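Local coordinates for protein monosaccharide-transporting ATPase (Actinobacillus succinogenes, PDB 5DTE) that binds the sugar D-allose and, as a periplasmic solute-binding protein, probably delivers it to an ABC transporter, at residues V90-S95 against V117-K122; A97-F102 against A127-N132; A146-E151 against M264-D269; G219-N224 against L245-D250. All coordinates share one frame; numbering follows the deposited sequence.

Contact 1 (V90-S95 against V117-K122); sequences VTPNDS and VRLDAK
The backbones of S95 and L119 come together here, their CA atoms 4.0 Å apart, while farther back P92 and V117 stand 5.6 Å apart. Neither stretch is regular at this point; what joins them is a single backbone hydrogen bond, D120 N to S95 O at 2.9 Å, with a fairly straight N-H...O angle of 163°. The N-H does not follow a lone pair of the carbonyl but comes in from above its plane. The same oxygen also meets a CA-H of L119, so S95 O is approached by two consecutive residues just before the helix beginning at A121, where D120 holds the N-cap position. S95 CB also rests 3.6 Å from R118 O.

P92 is the apolar half of the contact. Its ring crosses the side chain of L119 at about a right angle, CG 3.7 Å from L119 CD2, and CD lies 3.6 Å from V117 O. L119 reaches it with CG beside its own backbone N (chi1 -59°) and the chain extended beyond, which also brings CD2 near S95 O. V117 returns the contact with CB, 3.7 Å from P92 O. Outside the pair, D94 OD2 accepts hydrogen bonds from I96 N and A97 N, and D114 OD2 accepts L119 N.

Strands 87-90 and 112-115 are neighbours in a parallel sheet, and these are the loops leaving their C-terminal ends. That is where a periplasmic sugar-binding fold places its site, and V117 accordingly touches the bound D-allose.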
loop_
_atom_site.group_PDB
_atom_site.type_symbol
_atom_site.label_atom_id
_atom_site.label_comp_id
_atom_site.label_asym_id
_atom_site.label_seq_id
_atom_site.Cartn_x
_atom_site.Cartn_y
_atom_site.Cartn_z
ATOM N N VAL A 90 -4.957 0.684 13.449
ATOM C CA VAL A 90 -4.466 1.909 12.854
ATOM C C VAL A 90 -3.483 1.616 11.718
ATOM O O VAL A 90 -2.689 0.667 11.781
ATOM C CB VAL A 90 -3.810 2.831 13.918
ATOM C CG1 VAL A 90 -2.452 2.303 14.350
ATOM C CG2 VAL A 90 -3.668 4.222 13.379
ATOM N N THR A 91 -3.593 2.426 10.665
ATOM C CA THR A 91 -2.680 2.442 9.527
ATOM C C THR A 91 -1.804 3.675 9.663
ATOM O O THR A 91 -2.183 4.754 9.204
ATOM C CB THR A 91 -3.427 2.511 8.205
ATOM O OG1 THR A 91 -4.015 3.814 8.082
ATOM C CG2 THR A 91 -4.536 1.471 8.170
ATOM N N PRO A 92 -0.642 3.528 10.323
ATOM C CA PRO A 92 0.237 4.644 10.678
ATOM C C PRO A 92 0.635 5.557 9.526
ATOM O O PRO A 92 0.371 5.272 8.367
ATOM C CB PRO A 92 1.464 3.937 11.251
ATOM C CG PRO A 92 0.895 2.752 11.886
ATOM C CD PRO A 92 -0.177 2.276 10.939
ATOM N N ASN A 93 1.299 6.645 9.903
ATOM C CA ASN A 93 1.505 7.832 9.097
ATOM C C ASN A 93 2.970 8.194 9.139
ATOM O O ASN A 93 3.407 9.206 8.590
ATOM C CB ASN A 93 0.672 8.986 9.656
ATOM C CG ASN A 93 -0.256 9.568 8.642
ATOM O OD1 ASN A 93 -0.126 9.291 7.450
ATOM N ND2 ASN A 93 -1.199 10.393 9.096
ATOM N N ASP A 94 3.721 7.340 9.814
ATOM C CA ASP A 94 5.079 7.639 10.199
ATOM C C ASP A 94 5.568 6.441 11.005
ATOM O O ASP A 94 4.902 6.019 11.946
ATOM C CB ASP A 94 5.116 8.932 11.014
ATOM C CG ASP A 94 6.499 9.485 11.161
ATOM O OD1 ASP A 94 6.681 10.667 10.795
ATOM O OD2 ASP A 94 7.388 8.757 11.658
ATOM N N SER A 95 6.708 5.871 10.643
ATOM C CA SER A 95 7.097 4.600 11.250
ATOM C C SER A 95 7.466 4.772 12.724
ATOM O O SER A 95 7.435 3.815 13.514
ATOM C CB SER A 95 8.258 3.967 10.472
ATOM O OG SER A 95 9.278 4.916 10.198
ATOM N N VAL A 117 1.189 0.244 7.076
ATOM C CA VAL A 117 2.509 0.850 7.204
ATOM C C VAL A 117 3.175 0.357 8.488
ATOM O O VAL A 117 2.594 0.437 9.564
ATOM C CB VAL A 117 2.409 2.388 7.182
ATOM C CG1 VAL A 117 3.735 3.032 7.566
ATOM C CG2 VAL A 117 1.926 2.879 5.799
ATOM N N ARG A 118 4.384 -0.187 8.369
ATOM C CA ARG A 118 5.015 -0.857 9.505
ATOM C C ARG A 118 5.886 0.085 10.321
ATOM O O ARG A 118 6.746 0.798 9.765
ATOM C CB ARG A 118 5.847 -2.048 9.037
ATOM C CG ARG A 118 6.324 -2.949 10.172
ATOM C CD ARG A 118 7.096 -4.170 9.643
ATOM N NE ARG A 118 8.088 -4.660 10.599
ATOM C CZ ARG A 118 7.805 -5.427 11.649
ATOM N NH1 ARG A 118 8.773 -5.815 12.473
ATOM N NH2 ARG A 118 6.554 -5.802 11.885
ATOM N N LEU A 119 5.649 0.077 11.639
ATOM C CA LEU A 119 6.432 0.869 12.593
ATOM C C LEU A 119 7.918 0.445 12.605
ATOM O O LEU A 119 8.246 -0.723 12.392
ATOM C CB LEU A 119 5.847 0.759 14.011
ATOM C CG LEU A 119 4.405 1.164 14.367
ATOM C CD1 LEU A 119 4.197 1.095 15.874
ATOM C CD2 LEU A 119 4.022 2.536 13.856
ATOM N N ASP A 120 8.809 1.405 12.847
ATOM C CA ASP A 120 10.247 1.139 12.879
ATOM C C ASP A 120 10.576 0.066 13.912
ATOM O O ASP A 120 10.326 0.259 15.101
ATOM C CB ASP A 120 11.020 2.422 13.191
ATOM C CG ASP A 120 12.375 2.466 12.518
ATOM O OD1 ASP A 120 12.419 2.392 11.270
ATOM O OD2 ASP A 120 13.394 2.572 13.234
ATOM N N ALA A 121 11.122 -1.061 13.464
ATOM C CA ALA A 121 11.410 -2.168 14.367
ATOM C C ALA A 121 12.489 -1.807 15.379
ATOM O O ALA A 121 12.300 -1.980 16.586
ATOM C CB ALA A 121 11.815 -3.391 13.588
ATOM N N LYS A 122 13.618 -1.299 14.895
ATOM C CA LYS A 122 14.716 -0.937 15.788
ATOM C C LYS A 122 14.327 0.139 16.793
ATOM O O LYS A 122 14.824 0.139 17.916
ATOM C CB LYS A 122 15.937 -0.476 14.994
ATOM C CG LYS A 122 16.848 -1.618 14.629
ATOM C CD LYS A 122 18.304 -1.185 14.585
ATOM C CE LYS A 122 19.186 -2.306 14.056
ATOM N NZ LYS A 122 20.630 -1.949 14.072
#

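Contact 2 (A97-F102 against A127-N132); sequences AFIPAF and AGLKFN
L129 points its isobutyl group at helix 99-105 and sets both methyls against it. With CG opposite the backbone N (chi1 -180°) the side chain stretches out from the loop, and a chi2 of 71° turns the fork so that both methyls reach F102 and CD2 also reaches I99. CD2 touches both F102 CB, at 3.9 Å, and I99 CG2, at 4.1 Å; CD1 lies along F102, 4.1 Å from its CB and 4.0 Å from its carbonyl carbon. I99 offers its short branch, not its long one: CG2 touches L129 and also A127 CB, 4.2 Å away, while CG1 is turned back beside the backbone N.

F102 is met at its base and flank. F131 CB comes within 4.3 Å of F102 CD1 at a slant to the ring, and the F131 ring itself then leads away towards L119, so the two aromatic rings do not stack. F98 O, which accepts the backbone bond from F102 N, lies at the edge of the F102 ring and in its plane. Farther along, F102 packs on L119 as well as on I112 and D114 of strand 112-115.

The loop reaches this position by way of a Schellman motif: G128, with positive phi, is its C-prime residue and ends helix 121-126. Helix 99-105 and the loop into strand 132-135 thus meet beside the parallel sheet in the alternating beta/alpha architecture of a periplasmic binding protein lobe.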
loop_
_atom_site.group_PDB
_atom_site.type_symbol
_atom_site.label_atom_id
_atom_site.label_comp_id
_atom_site.label_asym_id
_atom_site.label_seq_id
_atom_site.Cartn_x
_atom_site.Cartn_y
_atom_site.Cartn_z
ATOM N N ALA A 97 6.763 8.092 14.712
ATOM C CA ALA A 97 5.898 9.013 15.449
ATOM C C ALA A 97 4.843 8.338 16.313
ATOM O O ALA A 97 4.478 8.864 17.360
ATOM C CB ALA A 97 5.226 9.950 14.486
ATOM N N PHE A 98 4.355 7.182 15.874
ATOM C CA PHE A 98 3.279 6.481 16.583
ATOM C C PHE A 98 3.723 5.562 17.721
ATOM O O PHE A 98 2.893 4.951 18.381
ATOM C CB PHE A 98 2.448 5.668 15.589
ATOM C CG PHE A 98 1.574 6.514 14.712
ATOM C CD1 PHE A 98 2.090 7.113 13.576
ATOM C CD2 PHE A 98 0.241 6.725 15.035
ATOM C CE1 PHE A 98 1.298 7.899 12.775
ATOM C CE2 PHE A 98 -0.560 7.508 14.239
ATOM C CZ PHE A 98 -0.031 8.097 13.102
ATOM N N ILE A 99 5.020 5.456 17.962
ATOM C CA ILE A 99 5.485 4.587 19.034
ATOM C C ILE A 99 5.022 5.035 20.438
ATOM O O ILE A 99 4.535 4.210 21.202
ATOM C CB ILE A 99 7.020 4.451 18.997
ATOM C CG1 ILE A 99 7.420 3.545 17.842
ATOM C CG2 ILE A 99 7.562 3.901 20.306
ATOM C CD1 ILE A 99 8.901 3.367 17.745
ATOM N N PRO A 100 5.152 6.333 20.786
ATOM C CA PRO A 100 4.663 6.690 22.122
ATOM C C PRO A 100 3.169 6.469 22.252
ATOM O O PRO A 100 2.682 6.192 23.350
ATOM C CB PRO A 100 5.000 8.174 22.238
ATOM C CG PRO A 100 6.109 8.378 21.279
ATOM C CD PRO A 100 5.790 7.485 20.126
ATOM N N ALA A 101 2.464 6.570 21.131
ATOM C CA ALA A 101 1.029 6.325 21.091
ATOM C C ALA A 101 0.700 4.871 21.404
ATOM O O ALA A 101 -0.187 4.588 22.214
ATOM C CB ALA A 101 0.472 6.704 19.729
ATOM N N PHE A 102 1.417 3.959 20.751
ATOM C CA PHE A 102 1.228 2.526 20.946
ATOM C C PHE A 102 1.543 2.084 22.377
ATOM O O PHE A 102 0.827 1.261 22.951
ATOM C CB PHE A 102 2.087 1.744 19.945
ATOM C CG PHE A 102 1.389 1.460 18.657
ATOM C CD1 PHE A 102 0.913 0.187 18.378
ATOM C CD2 PHE A 102 1.168 2.479 17.730
ATOM C CE1 PHE A 102 0.244 -0.073 17.186
ATOM C CE2 PHE A 102 0.505 2.234 16.540
ATOM C CZ PHE A 102 0.038 0.953 16.265
ATOM N N ALA A 127 12.421 1.261 22.738
ATOM C CA ALA A 127 11.481 1.796 23.714
ATOM C C ALA A 127 10.695 0.721 24.463
ATOM O O ALA A 127 9.680 1.028 25.089
ATOM C CB ALA A 127 10.525 2.742 23.023
ATOM N N GLY A 128 11.149 -0.532 24.395
ATOM C CA GLY A 128 10.510 -1.627 25.114
ATOM C C GLY A 128 9.118 -1.994 24.610
ATOM O O GLY A 128 8.363 -2.694 25.294
ATOM N N LEU A 129 8.788 -1.531 23.403
ATOM C CA LEU A 129 7.466 -1.727 22.830
ATOM C C LEU A 129 7.296 -3.053 22.094
ATOM O O LEU A 129 8.068 -3.380 21.193
ATOM C CB LEU A 129 7.150 -0.586 21.873
ATOM C CG LEU A 129 5.781 -0.685 21.209
ATOM C CD1 LEU A 129 4.686 -0.415 22.236
ATOM C CD2 LEU A 129 5.691 0.284 20.035
ATOM N N LYS A 130 6.277 -3.813 22.488
ATOM C CA LYS A 130 5.832 -4.965 21.716
ATOM C C LYS A 130 4.606 -4.554 20.910
ATOM O O LYS A 130 3.616 -4.077 21.479
ATOM C CB LYS A 130 5.501 -6.150 22.617
ATOM C CG LYS A 130 6.561 -6.498 23.656
ATOM C CD LYS A 130 7.983 -6.490 23.114
ATOM C CE LYS A 130 8.978 -6.758 24.240
ATOM N NZ LYS A 130 10.400 -6.517 23.865
ATOM N N PHE A 131 4.676 -4.714 19.592
ATOM C CA PHE A 131 3.568 -4.315 18.736
ATOM C C PHE A 131 3.325 -5.338 17.645
ATOM O O PHE A 131 4.212 -6.110 17.297
ATOM C CB PHE A 131 3.837 -2.949 18.124
ATOM C CG PHE A 131 4.791 -2.982 16.963
ATOM C CD1 PHE A 131 4.328 -2.856 15.660
ATOM C CD2 PHE A 131 6.148 -3.136 17.170
ATOM C CE1 PHE A 131 5.209 -2.884 14.579
ATOM C CE2 PHE A 131 7.027 -3.161 16.098
ATOM C CZ PHE A 131 6.556 -3.035 14.798
ATOM N N ASN A 132 2.118 -5.339 17.094
ATOM C CA ASN A 132 1.721 -6.382 16.159
ATOM C C ASN A 132 1.296 -5.802 14.816
ATOM O O ASN A 132 0.402 -4.961 14.771
ATOM C CB ASN A 132 0.587 -7.205 16.770
ATOM C CG ASN A 132 0.899 -7.668 18.186
ATOM O OD1 ASN A 132 1.514 -8.719 18.390
ATOM N ND2 ASN A 132 0.481 -6.877 19.175
#

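Contact 3 (A146-E151 against M264-D269); sequences AKNLAE and MQNTID
N148 of helix 138-152 faces Q265 and N266, at the place where an alpha/beta lobe of the periplasmic binding protein fold packs a helix against the chain running alongside strand 245-247. Three amide side chains carry the contact.

The N148 side chain can be traced outward from its CB, which is 3.9 Å from N266 ND2. CG stands opposite the backbone N (chi1 -172°), which swings the amide off the helix towards the loop, and lies 3.9 Å from Q265 NE2. At the tip, OD1 is the acceptor for Q265 NE2 and also comes 3.3 Å from N266 ND2. The N266 side chain runs past that of N148 in the opposite direction, their amide planes nearly perpendicular, whereas those of N148 and Q265 differ by 40°. D304 also touches N148.

One residue on, L149 brings CD1 to 4.3 Å from Q265 CB, adding a little apolar cover, and it continues onto L245 and S247 of that strand.

Q265 starts out extended from its backbone but bends at chi2, which carries its amide round to N148. Its NE2 donates to N148 OD1 over 2.9 Å at 166°, with the oxygen close to the Q265 amide plane but the nitrogen tilted out of the N148 carbonyl plane.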
loop_
_atom_site.group_PDB
_atom_site.type_symbol
_atom_site.label_atom_id
_atom_site.label_comp_id
_atom_site.label_asym_id
_atom_site.label_seq_id
_atom_site.Cartn_x
_atom_site.Cartn_y
_atom_site.Cartn_z
ATOM N N ALA A 146 8.037 -5.769 -10.659
ATOM C CA ALA A 146 9.018 -5.295 -11.630
ATOM C C ALA A 146 9.399 -6.435 -12.559
ATOM O O ALA A 146 9.483 -6.277 -13.777
ATOM C CB ALA A 146 10.244 -4.741 -10.928
ATOM N N LYS A 147 9.592 -7.598 -11.953
ATOM C CA LYS A 147 10.048 -8.781 -12.658
ATOM C C LYS A 147 9.103 -9.136 -13.782
ATOM O O LYS A 147 9.542 -9.567 -14.846
ATOM C CB LYS A 147 10.195 -9.961 -11.694
ATOM C CG LYS A 147 11.141 -11.034 -12.197
ATOM C CD LYS A 147 11.691 -11.877 -11.059
ATOM C CE LYS A 147 12.539 -13.018 -11.591
ATOM N NZ LYS A 147 13.286 -12.610 -12.811
ATOM N N ASN A 148 7.813 -8.932 -13.552
ATOM C CA ASN A 148 6.790 -9.276 -14.527
ATOM C C ASN A 148 6.825 -8.340 -15.735
ATOM O O ASN A 148 6.690 -8.774 -16.881
ATOM C CB ASN A 148 5.420 -9.247 -13.857
ATOM C CG ASN A 148 4.317 -9.787 -14.742
ATOM O OD1 ASN A 148 3.581 -9.024 -15.372
ATOM N ND2 ASN A 148 4.180 -11.111 -14.779
ATOM N N LEU A 149 7.028 -7.055 -15.467
ATOM C CA LEU A 149 7.144 -6.031 -16.501
ATOM C C LEU A 149 8.467 -6.141 -17.263
ATOM O O LEU A 149 8.517 -5.880 -18.469
ATOM C CB LEU A 149 7.017 -4.641 -15.872
ATOM C CG LEU A 149 7.279 -3.387 -16.712
ATOM C CD1 LEU A 149 6.074 -3.062 -17.593
ATOM C CD2 LEU A 149 7.677 -2.197 -15.823
ATOM N N ALA A 150 9.536 -6.503 -16.553
ATOM C CA ALA A 150 10.843 -6.718 -17.181
ATOM C C ALA A 150 10.724 -7.758 -18.264
ATOM O O ALA A 150 11.129 -7.529 -19.399
ATOM C CB ALA A 150 11.875 -7.141 -16.162
ATOM N N GLU A 151 10.140 -8.895 -17.900
ATOM C CA GLU A 151 9.798 -9.951 -18.847
ATOM C C GLU A 151 8.863 -9.476 -19.962
ATOM O O GLU A 151 9.077 -9.799 -21.130
ATOM C CB GLU A 151 9.172 -11.123 -18.097
ATOM C CG GLU A 151 10.135 -11.769 -17.114
ATOM C CD GLU A 151 11.076 -12.763 -17.776
ATOM O OE1 GLU A 151 12.305 -12.686 -17.530
ATOM O OE2 GLU A 151 10.578 -13.632 -18.531
ATOM N N MET A 264 -2.830 -1.896 -19.036
ATOM C CA MET A 264 -1.770 -2.178 -18.065
ATOM C C MET A 264 -1.200 -3.586 -18.196
ATOM O O MET A 264 -1.876 -4.506 -18.648
ATOM C CB MET A 264 -2.275 -1.996 -16.639
ATOM C CG MET A 264 -2.374 -0.561 -16.171
ATOM S SD MET A 264 -2.303 -0.606 -14.383
ATOM C CE MET A 264 -3.422 0.724 -14.015
ATOM N N GLN A 265 0.051 -3.750 -17.781
ATOM C CA GLN A 265 0.696 -5.047 -17.804
ATOM C C GLN A 265 0.291 -5.863 -16.592
ATOM O O GLN A 265 -0.190 -6.988 -16.716
ATOM C CB GLN A 265 2.206 -4.896 -17.839
ATOM C CG GLN A 265 2.923 -6.186 -17.509
ATOM C CD GLN A 265 2.660 -7.263 -18.539
ATOM O OE1 GLN A 265 2.463 -6.973 -19.728
ATOM N NE2 GLN A 265 2.656 -8.515 -18.091
ATOM N N ASN A 266 0.488 -5.279 -15.417
ATOM C CA ASN A 266 0.110 -5.921 -14.174
ATOM C C ASN A 266 -0.091 -4.926 -13.054
ATOM O O ASN A 266 0.360 -3.785 -13.135
ATOM C CB ASN A 266 1.176 -6.923 -13.758
ATOM C CG ASN A 266 2.392 -6.251 -13.165
ATOM O OD1 ASN A 266 2.446 -5.978 -11.958
ATOM N ND2 ASN A 266 3.376 -5.973 -14.008
ATOM N N THR A 267 -0.767 -5.378 -12.003
ATOM C CA THR A 267 -0.774 -4.701 -10.707
ATOM C C THR A 267 -0.643 -5.803 -9.692
ATOM O O THR A 267 -0.814 -6.969 -10.051
ATOM C CB THR A 267 -2.053 -3.894 -10.468
ATOM O OG1 THR A 267 -1.862 -3.005 -9.363
ATOM C CG2 THR A 267 -3.213 -4.812 -10.170
ATOM N N ILE A 268 -0.312 -5.466 -8.446
ATOM C CA ILE A 268 -0.240 -6.476 -7.377
ATOM C C ILE A 268 -1.452 -6.335 -6.471
ATOM O O ILE A 268 -1.620 -5.289 -5.843
ATOM C CB ILE A 268 1.042 -6.350 -6.524
ATOM C CG1 ILE A 268 2.282 -6.829 -7.290
ATOM C CG2 ILE A 268 0.909 -7.141 -5.222
ATOM C CD1 ILE A 268 2.551 -8.342 -7.192
ATOM N N ASP A 269 -2.310 -7.360 -6.431
ATOM C CA ASP A 269 -3.436 -7.344 -5.510
ATOM C C ASP A 269 -2.896 -7.622 -4.124
ATOM O O ASP A 269 -2.370 -8.699 -3.830
ATOM C CB ASP A 269 -4.530 -8.355 -5.884
ATOM C CG ASP A 269 -5.814 -8.175 -5.039
ATOM O OD1 ASP A 269 -5.945 -7.137 -4.345
ATOM O OD2 ASP A 269 -6.700 -9.061 -5.080
#

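Contact 4 (G219-N224 against L245-D250). With ALL (beta-D-allopyranose), chain E.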
loop_
_atom_site.group_PDB
_atom_site.type_symbol
_atom_site.label_atom_id
_atom_site.label_comp_id
_atom_site.label_asym_id
_atom_site.label_seq_id
_atom_site.Cartn_x
_atom_site.Cartn_y
_atom_site.Cartn_z
ATOM N N GLY A 219 8.759 1.128 -20.649
ATOM C CA GLY A 219 8.187 0.496 -19.467
ATOM C C GLY A 219 8.140 1.395 -18.234
ATOM O O GLY A 219 9.125 2.071 -17.907
ATOM N N ILE A 220 6.999 1.408 -17.541
ATOM C CA ILE A 220 6.841 2.248 -16.350
ATOM C C ILE A 220 6.403 1.495 -15.097
ATOM O O ILE A 220 5.295 0.956 -15.012
ATOM C CB ILE A 220 5.827 3.377 -16.572
ATOM C CG1 ILE A 220 6.285 4.302 -17.700
ATOM C CG2 ILE A 220 5.664 4.159 -15.289
ATOM C CD1 ILE A 220 5.284 5.331 -18.052
ATOM N N PHE A 221 7.289 1.480 -14.113
ATOM C CA PHE A 221 6.996 0.881 -12.843
ATOM C C PHE A 221 6.444 1.957 -11.948
ATOM O O PHE A 221 7.127 2.950 -11.692
ATOM C CB PHE A 221 8.250 0.269 -12.246
ATOM C CG PHE A 221 8.057 -0.296 -10.874
ATOM C CD1 PHE A 221 7.684 -1.611 -10.703
ATOM C CD2 PHE A 221 8.256 0.484 -9.752
ATOM C CE1 PHE A 221 7.512 -2.136 -9.438
ATOM C CE2 PHE A 221 8.078 -0.036 -8.488
ATOM C CZ PHE A 221 7.710 -1.344 -8.330
ATOM N N ALA A 222 5.206 1.764 -11.487
ATOM C CA ALA A 222 4.567 2.671 -10.530
ATOM C C ALA A 222 4.252 1.982 -9.179
ATOM O O ALA A 222 3.599 0.930 -9.136
ATOM C CB ALA A 222 3.306 3.246 -11.132
ATOM N N ALA A 223 4.692 2.596 -8.084
ATOM C CA ALA A 223 4.596 2.001 -6.742
ATOM C C ALA A 223 3.188 1.994 -6.076
ATOM O O ALA A 223 3.060 1.413 -4.978
ATOM C CB ALA A 223 5.610 2.701 -5.805
ATOM N N ASN A 224 2.201 2.687 -6.666
ATOM C CA ASN A 224 0.813 2.311 -6.503
ATOM C C ASN A 224 -0.077 2.399 -7.694
ATOM O O ASN A 224 0.261 2.999 -8.693
ATOM C CB ASN A 224 0.173 3.019 -5.285
ATOM C CG ASN A 224 -0.384 4.397 -5.574
ATOM O OD1 ASN A 224 -0.930 4.704 -6.621
ATOM N ND2 ASN A 224 -0.472 5.135 -4.516
ATOM N N LEU A 245 4.797 -0.192 -21.522
ATOM C CA LEU A 245 3.998 -1.011 -20.624
ATOM C C LEU A 245 4.149 -0.539 -19.180
ATOM O O LEU A 245 5.244 -0.226 -18.721
ATOM C CB LEU A 245 4.384 -2.482 -20.758
ATOM C CG LEU A 245 4.456 -2.973 -22.203
ATOM C CD1 LEU A 245 4.852 -4.459 -22.266
ATOM C CD2 LEU A 245 3.139 -2.702 -22.909
ATOM N N VAL A 246 3.029 -0.498 -18.471
ATOM C CA VAL A 246 2.963 0.080 -17.140
ATOM C C VAL A 246 2.584 -1.012 -16.126
ATOM O O VAL A 246 1.758 -1.877 -16.426
ATOM C CB VAL A 246 1.951 1.270 -17.136
ATOM C CG1 VAL A 246 1.783 1.913 -15.752
ATOM C CG2 VAL A 246 2.373 2.309 -18.179
ATOM N N SER A 247 3.226 -0.994 -14.958
ATOM C CA SER A 247 2.822 -1.847 -13.841
ATOM C C SER A 247 2.419 -0.999 -12.629
ATOM O O SER A 247 3.010 0.060 -12.368
ATOM C CB SER A 247 3.947 -2.813 -13.462
ATOM O OG SER A 247 5.143 -2.105 -13.207
ATOM N N GLY A 248 1.409 -1.465 -11.895
ATOM C CA GLY A 248 0.932 -0.766 -10.717
ATOM C C GLY A 248 0.921 -1.641 -9.486
ATOM O O GLY A 248 1.456 -2.748 -9.493
ATOM N N TYR A 249 0.285 -1.153 -8.426
ATOM C CA TYR A 249 0.344 -1.828 -7.127
ATOM C C TYR A 249 -0.832 -1.446 -6.247
ATOM O O TYR A 249 -0.964 -0.272 -5.928
ATOM C CB TYR A 249 1.643 -1.479 -6.409
ATOM C CG TYR A 249 2.010 -2.415 -5.290
ATOM C CD1 TYR A 249 3.057 -3.328 -5.441
ATOM C CD2 TYR A 249 1.325 -2.393 -4.080
ATOM C CE1 TYR A 249 3.410 -4.199 -4.420
ATOM C CE2 TYR A 249 1.672 -3.269 -3.041
ATOM C CZ TYR A 249 2.720 -4.163 -3.221
ATOM O OH TYR A 249 3.074 -5.024 -2.210
ATOM N N ASP A 250 -1.662 -2.447 -5.908
ATOM C CA ASP A 250 -2.762 -2.420 -4.918
ATOM C C ASP A 250 -3.899 -3.349 -5.370
ATOM O O ASP A 250 -4.535 -4.033 -4.555
ATOM C CB ASP A 250 -3.346 -1.016 -4.672
ATOM C CG ASP A 250 -2.498 -0.179 -3.729
ATOM O OD1 ASP A 250 -1.514 -0.710 -3.183
ATOM O OD2 ASP A 250 -2.805 1.014 -3.552
HETATM C C1 ALL E . 0.309 2.479 0.872
HETATM C C2 ALL E . -0.673 1.343 0.662
HETATM C C3 ALL E . -1.408 1.460 -0.621
HETATM C C4 ALL E . -1.943 2.838 -0.854
HETATM C C5 ALL E . -0.781 3.814 -0.784
HETATM C C6 ALL E . -1.134 5.207 -1.193
HETATM O O1 ALL E . 0.804 2.483 2.154
HETATM O O2 ALL E . 0.082 0.112 0.636
HETATM O O3 ALL E . -0.490 1.149 -1.716
HETATM O O4 ALL E . -2.583 2.910 -2.137
HETATM O O5 ALL E . -0.306 3.810 0.594
HETATM O O6 ALL E . -1.929 5.799 -0.188
#
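N224 and D250 stand next to each other at the sugar, N224 CB 4.0 Å from D250 OD2. The D250 carboxylate takes two adjacent hydroxyls of the allopyranose, one on each oxygen: O3 donates to OD1 at 2.6 Å and O4 to OD2, the latter modelled so short that its length is doubtful. N224 presents ND2 to C6 of the sugar at 3.4 Å.

The next shell positions N224 in particular. N224 OD1 caps M227 N at the start of helix 225-237, while ND2 has a weak bond to W198 O. Beneath them the backbones touch, Y249 O lying 3.2 Å from N224 CA. Y249 CB packs on A223 O at 3.5 Å, and that oxygen accepts R174 NH1, whose partner nitrogen NH2 also binds the sugar. The D250 side chain touches R174 and Q270.

Farther out, the chains become parallel strands inclined by 12°. They are joined by I220 N to L245 O (2.7 Å), S247 N to I220 O (2.8 Å) and A222 N to S247 O (2.9 Å). I220 and V246 lie side by side on one face; F221 and S247 share the other, with S247 OG hydrogen-bonded to E145 OE2.

Helix 225-237 makes the crossover of this beta-alpha-beta unit and covers V246 with A228 and V232. Helix 138-152 lies over the F221 and S247 face, and strand 157-163 flanks 219-222 on its far side.

The contacts fall into two groups on opposite sides of the chain's centre, with the D-allose held in between. Contacts 1 and 2 touch, centres about 9 Å apart: F102 CZ lies 3.4 Å from V90 CG1, and L119 packs on F102 and F131. Contacts 3 and 4, centres about 7 Å apart, are joined by probable backbone hydrogen bonds, G248 N to N266 O and D250 N to I268 O, each 2.8 Å. Contact 1 supplies V117 to the pocket and contact 4 supplies N224 and D250, although their nearest atoms are about 10 Å apart. Contact 3 stands farther back, the N266 side chain about 13 Å from the sugar.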